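Local atomic coordinates of aldo-keto reductase family 1, member B4 (Aldose reductase) (Schistosoma japonicum, PDB entry 4HBK), a protein that probably reduces aldehydes, including aldose sugars, to the corresponding alcohols, with NADPH as the likely hydride donor. Residues L112-F117 / V147-G152; F117-V122 / D167-E172; N213-I218 / T239-L244; N221-K226 / S321-Q326. All blocks are in the same frame, centred on the assembly; numbering follows the deposited sequence.

Contact 1: L112-F117 / V147-G152; sequences LWNTFF and VPLKHG
Asn114 and Leu149 join two loops that leave the C-terminal ends of neighbouring strands, 107-112 and 138-143, of the (beta/alpha)8 barrel, the rim where aldo-keto reductases carry their active site. Leu149 N donates to Asn114 O over 3.1 Å with an almost straight N-H...O angle of 176°, although the N-H arrives from above the carbonyl plane. One residue further on, Thr115 CA points its hydrogen at Leu149 O (3.5 Å), and threonine's CG2 fits beside this close approach, 3.9 Å from Leu149 CB.

The His151 side chain leaves from the same loop as Leu149. Its CG is anti to the backbone N (chi1 175°), which turns the CD2 edge of the imidazole toward Thr115 O. CB lies 3.1 Å from Thr115 O, CG stays beside the same oxygen, and CD2 comes to 3.0 Å from Thr115 O, which sits in the ring plane at the edge. NE2, at the far end, meets Phe116 CE1 and CD1; the two rings lean together at 79° without stacking. The imidazole stacks instead on His121.

Around Trp113 and Phe117, aromatic and proline carbons suit a buried place. Trp113, edge-to-face with His144, a predicted substrate-binding residue, touches Leu149 CD2, while the Phe117 ring crosses Pro148 at about a right angle, CD2 reaching Pro148 CB at 3.8 Å.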
loop_
_atom_site.group_PDB
_atom_site.type_symbol
_atom_site.label_atom_id
_atom_site.label_comp_id
_atom_site.label_asym_id
_atom_site.label_seq_id
_atom_site.Cartn_x
_atom_site.Cartn_y
_atom_site.Cartn_z
ATOM N N LEU A 112 5.194 -5.622 7.186
ATOM C CA LEU A 112 6.002 -5.848 8.366
ATOM C C LEU A 112 6.158 -4.539 9.118
ATOM O O LEU A 112 6.636 -3.562 8.539
ATOM C CB LEU A 112 7.382 -6.356 7.934
ATOM C CG LEU A 112 8.429 -6.507 9.043
ATOM C CD1 LEU A 112 8.005 -7.606 10.002
ATOM C CD2 LEU A 112 9.799 -6.813 8.445
ATOM N N TRP A 113 5.778 -4.519 10.399
ATOM C CA TRP A 113 5.843 -3.293 11.192
ATOM C C TRP A 113 7.220 -2.986 11.791
ATOM O O TRP A 113 7.983 -3.901 12.107
ATOM C CB TRP A 113 4.784 -3.278 12.295
ATOM C CG TRP A 113 4.822 -2.005 13.073
ATOM C CD1 TRP A 113 5.144 -1.853 14.390
ATOM C CD2 TRP A 113 4.581 -0.685 12.564
ATOM N NE1 TRP A 113 5.086 -0.524 14.739
ATOM C CE2 TRP A 113 4.749 0.214 13.636
ATOM C CE3 TRP A 113 4.226 -0.180 11.308
ATOM C CZ2 TRP A 113 4.582 1.593 13.491
ATOM C CZ3 TRP A 113 4.050 1.184 11.169
ATOM C CH2 TRP A 113 4.232 2.056 12.253
ATOM N N ASN A 114 7.501 -1.690 11.971
ATOM C CA ASN A 114 8.829 -1.176 12.348
ATOM C C ASN A 114 9.500 -1.842 13.567
ATOM O O ASN A 114 10.731 -1.857 13.677
ATOM C CB ASN A 114 8.772 0.354 12.587
ATOM C CG ASN A 114 8.137 1.145 11.416
ATOM O OD1 ASN A 114 7.382 0.606 10.603
ATOM N ND2 ASN A 114 8.438 2.444 11.355
ATOM N N THR A 115 8.702 -2.369 14.494
ATOM C CA THR A 115 9.248 -2.955 15.718
ATOM C C THR A 115 9.775 -4.386 15.515
ATOM O O THR A 115 10.335 -4.989 16.439
ATOM C CB THR A 115 8.206 -2.971 16.844
ATOM O OG1 THR A 115 7.030 -3.642 16.381
ATOM C CG2 THR A 115 7.844 -1.535 17.291
ATOM N N PHE A 116 9.603 -4.915 14.307
ATOM C CA PHE A 116 10.006 -6.284 13.999
ATOM C C PHE A 116 11.036 -6.357 12.864
ATOM O O PHE A 116 11.169 -7.399 12.226
ATOM C CB PHE A 116 8.782 -7.132 13.624
ATOM C CG PHE A 116 7.687 -7.114 14.661
ATOM C CD1 PHE A 116 7.735 -7.954 15.761
ATOM C CD2 PHE A 116 6.605 -6.260 14.528
ATOM C CE1 PHE A 116 6.722 -7.931 16.725
ATOM C CE2 PHE A 116 5.587 -6.232 15.477
ATOM C CZ PHE A 116 5.646 -7.067 16.577
ATOM N N PHE A 117 11.759 -5.263 12.624
ATOM C CA PHE A 117 12.737 -5.196 11.535
ATOM C C PHE A 117 14.043 -5.953 11.818
ATOM O O PHE A 117 14.749 -6.354 10.887
ATOM C CB PHE A 117 13.058 -3.746 11.163
ATOM C CG PHE A 117 11.934 -3.026 10.439
ATOM C CD1 PHE A 117 10.775 -3.695 10.069
ATOM C CD2 PHE A 117 12.049 -1.672 10.128
ATOM C CE1 PHE A 117 9.738 -3.026 9.410
ATOM C CE2 PHE A 117 11.024 -1.003 9.475
ATOM C CZ PHE A 117 9.866 -1.684 9.114
ATOM N N VAL A 147 12.316 3.058 8.733
ATOM C CA VAL A 147 12.736 3.507 10.071
ATOM C C VAL A 147 12.411 2.488 11.168
ATOM O O VAL A 147 11.277 2.395 11.622
ATOM C CB VAL A 147 12.079 4.850 10.444
ATOM C CG1 VAL A 147 12.444 5.248 11.887
ATOM C CG2 VAL A 147 12.486 5.943 9.455
ATOM N N PRO A 148 13.414 1.724 11.608
ATOM C CA PRO A 148 13.116 0.728 12.639
ATOM C C PRO A 148 12.837 1.369 14.000
ATOM O O PRO A 148 13.365 2.437 14.303
ATOM C CB PRO A 148 14.383 -0.146 12.676
ATOM C CG PRO A 148 15.440 0.678 12.040
ATOM C CD PRO A 148 14.766 1.577 11.051
ATOM N N LEU A 149 12.003 0.708 14.796
ATOM C CA LEU A 149 11.628 1.160 16.128
ATOM C C LEU A 149 11.981 0.047 17.107
ATOM O O LEU A 149 12.045 -1.133 16.720
ATOM C CB LEU A 149 10.126 1.433 16.180
ATOM C CG LEU A 149 9.638 2.872 15.981
ATOM C CD1 LEU A 149 10.548 3.704 15.116
ATOM C CD2 LEU A 149 8.219 2.866 15.423
ATOM N N LYS A 150 12.216 0.410 18.365
ATOM C CA LYS A 150 12.625 -0.567 19.375
ATOM C C LYS A 150 11.622 -1.713 19.502
ATOM O O LYS A 150 10.417 -1.495 19.607
ATOM C CB LYS A 150 12.835 0.112 20.733
ATOM C CG LYS A 150 13.336 -0.825 21.831
ATOM C CD LYS A 150 13.497 -0.101 23.170
ATOM C CE LYS A 150 12.156 0.110 23.873
ATOM N NZ LYS A 150 11.670 -1.134 24.558
ATOM N N HIS A 151 12.126 -2.938 19.492
ATOM C CA HIS A 151 11.268 -4.107 19.621
ATOM C C HIS A 151 10.913 -4.404 21.073
ATOM O O HIS A 151 11.683 -4.099 21.978
ATOM C CB HIS A 151 11.966 -5.337 19.041
ATOM C CG HIS A 151 11.196 -6.606 19.233
ATOM N ND1 HIS A 151 11.268 -7.356 20.390
ATOM C CD2 HIS A 151 10.327 -7.255 18.421
ATOM C CE1 HIS A 151 10.484 -8.414 20.278
ATOM N NE2 HIS A 151 9.902 -8.377 19.094
ATOM N N GLY A 152 9.751 -5.008 21.290
ATOM C CA GLY A 152 9.455 -5.622 22.574
ATOM C C GLY A 152 8.499 -4.859 23.464
ATOM O O GLY A 152 8.597 -4.911 24.692
#

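Contact 2: F117-V122 / D167-E172; sequences FRPEHV and DNVPHE
Arg118 and Val169 mark the closest backbone approach, their CA atoms 6.1 Å apart, where the lead-ins to helices 119-133 and 171-183 of the (beta/alpha)8 barrel pass each other near the surface. The cross-segment bonds here are made by side chains. Each segment turns into its helix beyond this point: His121 N bonds back to Arg118 O, and Pro170, which has no N-H to satisfy, takes the N-cap position of the second helix.

The polar part is a two-pronged salt bridge. Arg118 runs extended from CG to NE and presents the side of its guanidinium to Asp167: NE donates to OD2 at 2.9 Å and NH2 to OD1 at 3.0 Å, both nearly straight. Each oxygen uses its syn lone pair and the planes are only 18° apart, the nearly coplanar, side-on arrangement that lets one carboxylate take two arginine N-H groups. OD1 also accepts from Asn168 N at 2.7 Å, from above the carboxylate plane, so the group is held against rotation. Asn168 O lies over one face of the guanidinium.

Val169 packs against the arginine stem, as a beta-branched residue with two methyl groups can. CG1 is anti to the backbone N (chi1 -175°) and rests 3.6 Å from Phe117 O, an oxygen that Thr174 OG1 bonds; CG2 presses against Arg118 CG at 3.4 Å.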
loop_
_atom_site.group_PDB
_atom_site.type_symbol
_atom_site.label_atom_id
_atom_site.label_comp_id
_atom_site.label_asym_id
_atom_site.label_seq_id
_atom_site.Cartn_x
_atom_site.Cartn_y
_atom_site.Cartn_z
ATOM N N PHE A 117 11.759 -5.263 12.624
ATOM C CA PHE A 117 12.737 -5.196 11.535
ATOM C C PHE A 117 14.043 -5.953 11.818
ATOM O O PHE A 117 14.749 -6.354 10.887
ATOM C CB PHE A 117 13.058 -3.746 11.163
ATOM C CG PHE A 117 11.934 -3.026 10.439
ATOM C CD1 PHE A 117 10.775 -3.695 10.069
ATOM C CD2 PHE A 117 12.049 -1.672 10.128
ATOM C CE1 PHE A 117 9.738 -3.026 9.410
ATOM C CE2 PHE A 117 11.024 -1.003 9.475
ATOM C CZ PHE A 117 9.866 -1.684 9.114
ATOM N N ARG A 118 14.382 -6.150 13.088
ATOM C CA ARG A 118 15.563 -6.955 13.384
ATOM C C ARG A 118 15.359 -8.365 12.845
ATOM O O ARG A 118 14.275 -8.930 12.969
ATOM C CB ARG A 118 15.919 -6.945 14.870
ATOM C CG ARG A 118 16.531 -5.627 15.287
ATOM C CD ARG A 118 17.361 -5.741 16.545
ATOM N NE ARG A 118 17.995 -4.468 16.877
ATOM C CZ ARG A 118 19.304 -4.305 17.034
ATOM N NH1 ARG A 118 20.126 -5.348 16.898
ATOM N NH2 ARG A 118 19.787 -3.102 17.333
ATOM N N PRO A 119 16.405 -8.925 12.226
ATOM C CA PRO A 119 16.295 -10.185 11.487
ATOM C C PRO A 119 15.617 -11.285 12.291
ATOM O O PRO A 119 14.809 -12.020 11.737
ATOM C CB PRO A 119 17.759 -10.544 11.194
ATOM C CG PRO A 119 18.462 -9.219 11.154
ATOM C CD PRO A 119 17.775 -8.383 12.201
ATOM N N GLU A 120 15.934 -11.388 13.577
ATOM C CA GLU A 120 15.446 -12.496 14.386
ATOM C C GLU A 120 13.936 -12.435 14.662
ATOM O O GLU A 120 13.362 -13.395 15.174
ATOM C CB GLU A 120 16.239 -12.603 15.703
ATOM C CG GLU A 120 16.014 -11.462 16.689
ATOM C CD GLU A 120 17.061 -10.356 16.585
ATOM O OE1 GLU A 120 17.606 -10.120 15.469
ATOM O OE2 GLU A 120 17.334 -9.726 17.629
ATOM N N HIS A 121 13.296 -11.320 14.312
ATOM C CA HIS A 121 11.870 -11.135 14.577
ATOM C C HIS A 121 10.974 -11.185 13.331
ATOM O O HIS A 121 9.761 -11.351 13.442
ATOM C CB HIS A 121 11.635 -9.806 15.303
ATOM C CG HIS A 121 12.271 -9.734 16.653
ATOM N ND1 HIS A 121 13.066 -8.677 17.050
ATOM C CD2 HIS A 121 12.239 -10.594 17.701
ATOM C CE1 HIS A 121 13.500 -8.889 18.279
ATOM N NE2 HIS A 121 13.009 -10.041 18.698
ATOM N N VAL A 122 11.565 -11.018 12.154
ATOM C CA VAL A 122 10.791 -10.960 10.916
ATOM C C VAL A 122 9.874 -12.178 10.707
ATOM O O VAL A 122 8.696 -12.023 10.415
ATOM C CB VAL A 122 11.702 -10.777 9.697
ATOM C CG1 VAL A 122 10.885 -10.812 8.421
ATOM C CG2 VAL A 122 12.484 -9.470 9.802
ATOM N N ASP A 167 15.378 2.450 16.571
ATOM C CA ASP A 167 16.317 1.340 16.532
ATOM C C ASP A 167 17.189 1.481 15.286
ATOM O O ASP A 167 16.871 2.264 14.389
ATOM C CB ASP A 167 15.577 -0.010 16.568
ATOM C CG ASP A 167 16.506 -1.177 16.907
ATOM O OD1 ASP A 167 17.671 -0.918 17.279
ATOM O OD2 ASP A 167 16.074 -2.351 16.809
ATOM N N ASN A 168 18.297 0.752 15.236
ATOM C CA ASN A 168 19.174 0.784 14.066
ATOM C C ASN A 168 19.328 -0.602 13.437
ATOM O O ASN A 168 19.935 -1.493 14.028
ATOM C CB ASN A 168 20.549 1.349 14.429
ATOM C CG ASN A 168 20.469 2.742 15.023
ATOM O OD1 ASN A 168 19.440 3.419 14.924
ATOM N ND2 ASN A 168 21.562 3.186 15.640
ATOM N N VAL A 169 18.773 -0.781 12.240
ATOM C CA VAL A 169 18.823 -2.071 11.557
ATOM C C VAL A 169 19.003 -1.854 10.069
ATOM O O VAL A 169 18.130 -1.282 9.421
ATOM C CB VAL A 169 17.523 -2.870 11.744
ATOM C CG1 VAL A 169 17.677 -4.248 11.125
ATOM C CG2 VAL A 169 17.150 -2.971 13.229
ATOM N N PRO A 170 20.131 -2.319 9.510
ATOM C CA PRO A 170 20.325 -2.058 8.083
ATOM C C PRO A 170 19.185 -2.624 7.239
ATOM O O PRO A 170 18.684 -3.728 7.483
ATOM C CB PRO A 170 21.650 -2.762 7.778
ATOM C CG PRO A 170 22.373 -2.773 9.107
ATOM C CD PRO A 170 21.276 -3.039 10.097
ATOM N N HIS A 171 18.778 -1.853 6.244
ATOM C CA HIS A 171 17.718 -2.290 5.350
ATOM C C HIS A 171 18.004 -3.644 4.724
ATOM O O HIS A 171 17.109 -4.485 4.640
ATOM C CB HIS A 171 17.457 -1.225 4.297
ATOM C CG HIS A 171 16.918 0.045 4.870
ATOM N ND1 HIS A 171 17.091 1.274 4.277
ATOM C CD2 HIS A 171 16.203 0.269 6.003
ATOM C CE1 HIS A 171 16.505 2.202 5.011
ATOM N NE2 HIS A 171 15.954 1.618 6.062
ATOM N N GLU A 172 19.250 -3.870 4.309
ATOM C CA GLU A 172 19.593 -5.110 3.612
ATOM C C GLU A 172 19.508 -6.334 4.517
ATOM O O GLU A 172 19.264 -7.446 4.038
ATOM C CB GLU A 172 20.967 -5.023 2.925
ATOM C CG GLU A 172 22.146 -4.677 3.839
ATOM C CD GLU A 172 22.347 -3.169 4.031
ATOM O OE1 GLU A 172 21.390 -2.392 3.825
ATOM O OE2 GLU A 172 23.476 -2.757 4.389
#

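Contact 3: N213-I218 / T239-L244; sequences NLQIEI and TAYAPL
Ile216 bonds the neighbouring strand through both its N and its O, in the regular pattern of parallel strands: Ile216 N donates to Thr239 O at 3.0 Å and Tyr241 N to Ile216 O at 2.8 Å. Thr239 N to Leu214 O is shorter still, 2.7 Å. Strands 213-217 and 237-241 are successive staves of the barrel, linked by helix 225-233 in a beta-alpha-beta crossover.

Carbons pack closely around Tyr241 and Ala240. The Tyr241 ring, with CG between the backbone N and the carbonyl carbon (chi1 78°), folds back over the other strand: Glu217 N lies 3.4 Å above the ring plane, Glu217 CB makes a CH-pi contact, and Gln215 CG meets the edge. On the helix-facing side, the small Ala240 lets Ile218 in, CB to CB at 3.5 Å.

Around Thr239 the side-chain contacts are polar instead. Asn213 ND2 donates to Thr239 OG1 at 3.0 Å and also bonds Thr237 OG1. One water links Asn213 OD1, Thr239 OG1 and Gln215 NE2; Gln215 NE2 also bonds Asp77, and Tyr241 OH bonds Asn194. The Gln215 side chain approaches that of Lys111 to about 3 Å (nearest atoms), so this polar network could influence Lys111, predicted to tune the acidity of the catalytic tyrosine.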
loop_
_atom_site.group_PDB
_atom_site.type_symbol
_atom_site.label_atom_id
_atom_site.label_comp_id
_atom_site.label_asym_id
_atom_site.label_seq_id
_atom_site.Cartn_x
_atom_site.Cartn_y
_atom_site.Cartn_z
ATOM N N ASN A 213 7.300 -4.465 -5.599
ATOM C CA ASN A 213 6.336 -3.388 -5.468
ATOM C C ASN A 213 6.790 -2.325 -4.473
ATOM O O ASN A 213 7.462 -2.632 -3.486
ATOM C CB ASN A 213 4.976 -3.973 -5.067
ATOM C CG ASN A 213 3.936 -2.914 -4.788
ATOM O OD1 ASN A 213 3.650 -2.611 -3.627
ATOM N ND2 ASN A 213 3.346 -2.351 -5.845
ATOM N N LEU A 214 6.439 -1.075 -4.759
ATOM C CA LEU A 214 6.715 0.039 -3.863
ATOM C C LEU A 214 5.370 0.701 -3.608
ATOM O O LEU A 214 4.632 0.985 -4.562
ATOM C CB LEU A 214 7.668 1.040 -4.528
ATOM C CG LEU A 214 7.889 2.380 -3.814
ATOM C CD1 LEU A 214 8.674 2.201 -2.518
ATOM C CD2 LEU A 214 8.577 3.404 -4.726
ATOM N N GLN A 215 5.037 0.914 -2.338
ATOM C CA GLN A 215 3.794 1.590 -1.980
ATOM C C GLN A 215 4.156 2.913 -1.326
ATOM O O GLN A 215 4.925 2.942 -0.373
ATOM C CB GLN A 215 2.922 0.733 -1.034
ATOM C CG GLN A 215 1.589 1.411 -0.648
ATOM C CD GLN A 215 0.651 0.534 0.202
ATOM O OE1 GLN A 215 0.179 0.966 1.251
ATOM N NE2 GLN A 215 0.363 -0.685 -0.265
ATOM N N ILE A 216 3.610 4.000 -1.849
ATOM C CA ILE A 216 3.951 5.342 -1.398
ATOM C C ILE A 216 2.727 6.221 -1.568
ATOM O O ILE A 216 1.797 5.852 -2.290
ATOM C CB ILE A 216 5.083 5.947 -2.252
ATOM C CG1 ILE A 216 4.848 5.636 -3.745
ATOM C CG2 ILE A 216 6.441 5.436 -1.782
ATOM C CD1 ILE A 216 5.885 6.256 -4.697
ATOM N N GLU A 217 2.734 7.388 -0.925
ATOM C CA GLU A 217 1.661 8.361 -1.093
ATOM C C GLU A 217 1.682 8.958 -2.490
ATOM O O GLU A 217 2.680 9.547 -2.917
ATOM C CB GLU A 217 1.764 9.478 -0.052
ATOM C CG GLU A 217 0.871 10.686 -0.333
ATOM C CD GLU A 217 1.031 11.775 0.723
ATOM O OE1 GLU A 217 1.789 11.566 1.700
ATOM O OE2 GLU A 217 0.398 12.839 0.576
ATOM N N ILE A 218 0.571 8.802 -3.201
ATOM C CA ILE A 218 0.432 9.363 -4.538
ATOM C C ILE A 218 -1.020 9.798 -4.783
ATOM O O ILE A 218 -1.973 9.022 -4.578
ATOM C CB ILE A 218 0.860 8.355 -5.637
ATOM C CG1 ILE A 218 2.160 7.645 -5.266
ATOM C CG2 ILE A 218 1.013 9.054 -6.990
ATOM C CD1 ILE A 218 2.553 6.574 -6.289
ATOM N N THR A 239 2.363 1.327 -6.031
ATOM C CA THR A 239 1.017 1.428 -5.507
ATOM C C THR A 239 0.851 2.781 -4.859
ATOM O O THR A 239 1.722 3.240 -4.111
ATOM C CB THR A 239 0.750 0.331 -4.464
ATOM O OG1 THR A 239 0.767 -0.951 -5.110
ATOM C CG2 THR A 239 -0.605 0.545 -3.771
ATOM N N ALA A 240 -0.270 3.426 -5.156
ATOM C CA ALA A 240 -0.558 4.723 -4.580
ATOM C C ALA A 240 -1.390 4.516 -3.345
ATOM O O ALA A 240 -2.494 3.995 -3.423
ATOM C CB ALA A 240 -1.315 5.578 -5.567
ATOM N N TYR A 241 -0.874 4.914 -2.193
ATOM C CA TYR A 241 -1.745 4.955 -1.045
ATOM C C TYR A 241 -2.279 6.372 -0.834
ATOM O O TYR A 241 -1.741 7.340 -1.385
ATOM C CB TYR A 241 -1.109 4.322 0.199
ATOM C CG TYR A 241 -0.092 5.125 0.980
ATOM C CD1 TYR A 241 -0.465 6.222 1.753
ATOM C CD2 TYR A 241 1.237 4.716 1.026
ATOM C CE1 TYR A 241 0.484 6.934 2.508
ATOM C CE2 TYR A 241 2.184 5.405 1.771
ATOM C CZ TYR A 241 1.810 6.507 2.507
ATOM O OH TYR A 241 2.775 7.161 3.234
ATOM N N ALA A 242 -3.356 6.477 -0.063
ATOM C CA ALA A 242 -4.079 7.740 0.074
ATOM C C ALA A 242 -4.325 8.362 -1.298
ATOM O O ALA A 242 -4.020 9.538 -1.506
ATOM C CB ALA A 242 -3.303 8.703 0.962
ATOM N N PRO A 243 -4.889 7.571 -2.237
ATOM C CA PRO A 243 -5.078 7.978 -3.633
ATOM C C PRO A 243 -6.091 9.118 -3.795
ATOM O O PRO A 243 -6.061 9.843 -4.791
ATOM C CB PRO A 243 -5.593 6.699 -4.297
ATOM C CG PRO A 243 -6.255 5.948 -3.208
ATOM C CD PRO A 243 -5.465 6.241 -1.970
ATOM N N LEU A 244 -6.974 9.272 -2.818
ATOM C CA LEU A 244 -7.921 10.382 -2.806
ATOM C C LEU A 244 -7.422 11.550 -1.942
ATOM O O LEU A 244 -8.144 12.508 -1.715
ATOM C CB LEU A 244 -9.286 9.902 -2.297
ATOM C CG LEU A 244 -9.905 8.760 -3.097
ATOM C CD1 LEU A 244 -11.262 8.368 -2.530
ATOM C CD2 LEU A 244 -10.023 9.135 -4.575
HETATM O O HOH W 1 1.024 -2.454 -2.862
#

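Contact 4: N221-K226 / S321-Q326; sequences NFPNIK and SLNERQ
Phe222 and Arg325 meet through two flat groups, neither stacked on the other. Over one face of the phenyl ring lies the arginine stem, with Arg325 CB 4.2 Å from the ring centroid in a CH-pi contact, while Asn323 C sits at the ring edge. The guanidinium, brought round by a bend at chi3 (-65°), has Phe222 CZ over the centre of one face, 3.5 Å above its plane; the two planes are 65° apart. It also makes a cation-pi contact with Phe340. Two waters lie in the guanidinium plane at its edge. One joins Arg325 NH1 to Asn224 ND2 and the other Arg325 NH2 to Asn224 OD1, so an arginine, with many N-H groups and an apolar stem, suits a place bordered by a ring and by water. Asparagine likewise tolerates the left-handed backbone (phi 50°) of position 224.

The main chains join where Glu324 N donates to Asn221 O at 2.9 Å; a weak bond from Leu322 N to Asn221 OD1 adds to it.

Residues 221-226 lead into helix 225-233, while 321-326 follow helix 311-319. Asn224 ND2 reaches Glu217 O of strand 213-217, Arg325 packs on the Glu217 side chain, and Pro223 touches Asn318 of helix 311-319.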
loop_
_atom_site.group_PDB
_atom_site.type_symbol
_atom_site.label_atom_id
_atom_site.label_comp_id
_atom_site.label_asym_id
_atom_site.label_seq_id
_atom_site.Cartn_x
_atom_site.Cartn_y
_atom_site.Cartn_z
ATOM N N ASN A 221 -2.732 15.825 -5.624
ATOM C CA ASN A 221 -2.124 16.921 -4.865
ATOM C C ASN A 221 -0.718 16.582 -4.398
ATOM O O ASN A 221 -0.067 17.393 -3.738
ATOM C CB ASN A 221 -2.990 17.334 -3.665
ATOM C CG ASN A 221 -3.866 18.541 -3.963
ATOM O OD1 ASN A 221 -3.718 19.199 -5.001
ATOM N ND2 ASN A 221 -4.771 18.849 -3.045
ATOM N N PHE A 222 -0.267 15.377 -4.731
ATOM C CA PHE A 222 1.124 14.983 -4.514
ATOM C C PHE A 222 1.529 13.881 -5.487
ATOM O O PHE A 222 1.496 12.696 -5.150
ATOM C CB PHE A 222 1.359 14.540 -3.074
ATOM C CG PHE A 222 2.805 14.429 -2.722
ATOM C CD1 PHE A 222 3.597 15.559 -2.650
ATOM C CD2 PHE A 222 3.382 13.196 -2.487
ATOM C CE1 PHE A 222 4.951 15.461 -2.339
ATOM C CE2 PHE A 222 4.723 13.093 -2.177
ATOM C CZ PHE A 222 5.510 14.229 -2.100
ATOM N N PRO A 223 1.904 14.271 -6.712
ATOM C CA PRO A 223 2.046 13.286 -7.788
ATOM C C PRO A 223 3.253 12.368 -7.615
ATOM O O PRO A 223 3.261 11.288 -8.201
ATOM C CB PRO A 223 2.183 14.154 -9.053
ATOM C CG PRO A 223 1.696 15.533 -8.646
ATOM C CD PRO A 223 2.084 15.649 -7.198
ATOM N N ASN A 224 4.235 12.773 -6.820
ATOM C CA ASN A 224 5.417 11.940 -6.569
ATOM C C ASN A 224 6.033 11.427 -7.866
ATOM O O ASN A 224 6.431 10.265 -7.943
ATOM C CB ASN A 224 5.029 10.748 -5.689
ATOM C CG ASN A 224 6.041 10.468 -4.597
ATOM O OD1 ASN A 224 7.200 10.858 -4.698
ATOM N ND2 ASN A 224 5.601 9.782 -3.537
ATOM N N ILE A 225 6.126 12.298 -8.872
ATOM C CA ILE A 225 6.552 11.908 -10.225
ATOM C C ILE A 225 7.961 11.302 -10.314
ATOM O O ILE A 225 8.150 10.237 -10.897
ATOM C CB ILE A 225 6.480 13.092 -11.232
ATOM C CG1 ILE A 225 5.094 13.739 -11.242
ATOM C CG2 ILE A 225 6.800 12.618 -12.636
ATOM C CD1 ILE A 225 4.129 13.084 -12.179
ATOM N N LYS A 226 8.948 11.991 -9.758
ATOM C CA LYS A 226 10.332 11.540 -9.875
ATOM C C LYS A 226 10.569 10.151 -9.287
ATOM O O LYS A 226 11.237 9.316 -9.897
ATOM C CB LYS A 226 11.297 12.559 -9.267
ATOM C CG LYS A 226 11.422 13.825 -10.094
ATOM C CD LYS A 226 12.449 14.780 -9.511
ATOM C CE LYS A 226 12.713 15.933 -10.465
ATOM N NZ LYS A 226 13.889 16.755 -10.064
ATOM N N SER A 321 -1.669 20.631 -9.337
ATOM C CA SER A 321 -1.287 20.002 -8.074
ATOM C C SER A 321 -0.702 21.004 -7.072
ATOM O O SER A 321 -0.083 21.989 -7.472
ATOM C CB SER A 321 -0.278 18.890 -8.334
ATOM O OG SER A 321 0.083 18.279 -7.115
ATOM N N LEU A 322 -0.866 20.730 -5.776
ATOM C CA LEU A 322 -0.413 21.655 -4.724
ATOM C C LEU A 322 1.090 21.998 -4.652
ATOM O O LEU A 322 1.421 23.179 -4.545
ATOM C CB LEU A 322 -0.984 21.300 -3.343
ATOM C CG LEU A 322 -2.231 22.119 -2.984
ATOM C CD1 LEU A 322 -2.533 22.041 -1.494
ATOM C CD2 LEU A 322 -2.065 23.577 -3.415
ATOM N N ASN A 323 2.006 21.029 -4.645
ATOM C CA ASN A 323 1.772 19.640 -4.305
ATOM C C ASN A 323 2.468 19.429 -2.970
ATOM O O ASN A 323 3.635 19.766 -2.810
ATOM C CB ASN A 323 2.341 18.694 -5.375
ATOM C CG ASN A 323 3.851 18.881 -5.623
ATOM O OD1 ASN A 323 4.596 19.352 -4.764
ATOM N ND2 ASN A 323 4.298 18.492 -6.814
ATOM N N GLU A 324 1.751 18.909 -1.992
ATOM C CA GLU A 324 2.300 18.861 -0.649
ATOM C C GLU A 324 2.072 17.491 -0.044
ATOM O O GLU A 324 0.976 16.936 -0.142
ATOM C CB GLU A 324 1.641 19.935 0.218
ATOM C CG GLU A 324 0.630 19.379 1.207
ATOM C CD GLU A 324 -0.342 20.423 1.732
ATOM O OE1 GLU A 324 -1.383 20.021 2.307
ATOM O OE2 GLU A 324 -0.068 21.636 1.568
ATOM N N ARG A 325 3.113 16.949 0.581
ATOM C CA ARG A 325 3.029 15.645 1.217
ATOM C C ARG A 325 2.067 15.678 2.392
ATOM O O ARG A 325 2.221 16.505 3.296
ATOM C CB ARG A 325 4.403 15.207 1.711
ATOM C CG ARG A 325 4.466 13.726 2.036
ATOM C CD ARG A 325 5.839 13.307 2.558
ATOM N NE ARG A 325 6.901 13.457 1.571
ATOM C CZ ARG A 325 7.170 12.568 0.613
ATOM N NH1 ARG A 325 6.433 11.466 0.493
ATOM N NH2 ARG A 325 8.179 12.780 -0.228
ATOM N N GLN A 326 1.094 14.772 2.399
ATOM C CA GLN A 326 0.139 14.703 3.510
ATOM C C GLN A 326 0.624 13.812 4.659
ATOM O O GLN A 326 0.333 14.079 5.828
ATOM C CB GLN A 326 -1.235 14.220 3.032
ATOM C CG GLN A 326 -1.756 14.913 1.787
ATOM C CD GLN A 326 -1.893 16.416 1.956
ATOM O OE1 GLN A 326 -1.422 17.193 1.120
ATOM N NE2 GLN A 326 -2.549 16.834 3.036
HETATM O O HOH W 2 6.900 8.956 -0.980
HETATM O O HOH W 3 8.599 11.358 -2.579
#

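All four contacts lie in or around one (beta/alpha)8 barrel; only contact 3 pairs two of its strands. Contacts 1 and 2 form one cluster, centres 7 Å apart: they share Phe117, their segments alternate along the chain, and Pro148 O pairs with Asp167 N. Contacts 3 and 4 form the second, 11 Å apart, with Glu217 of strand 213-217 reaching both Asn224 and Gln326; these segments also alternate. Contact 1 closes before contact 3 opens, and their centres lie 21 Å apart without touching. One cluster thus joins the loops after strands 107-112 and 138-143 and the starts of helices 119-133 and 171-183, the other a strand pair and the C-terminal tail.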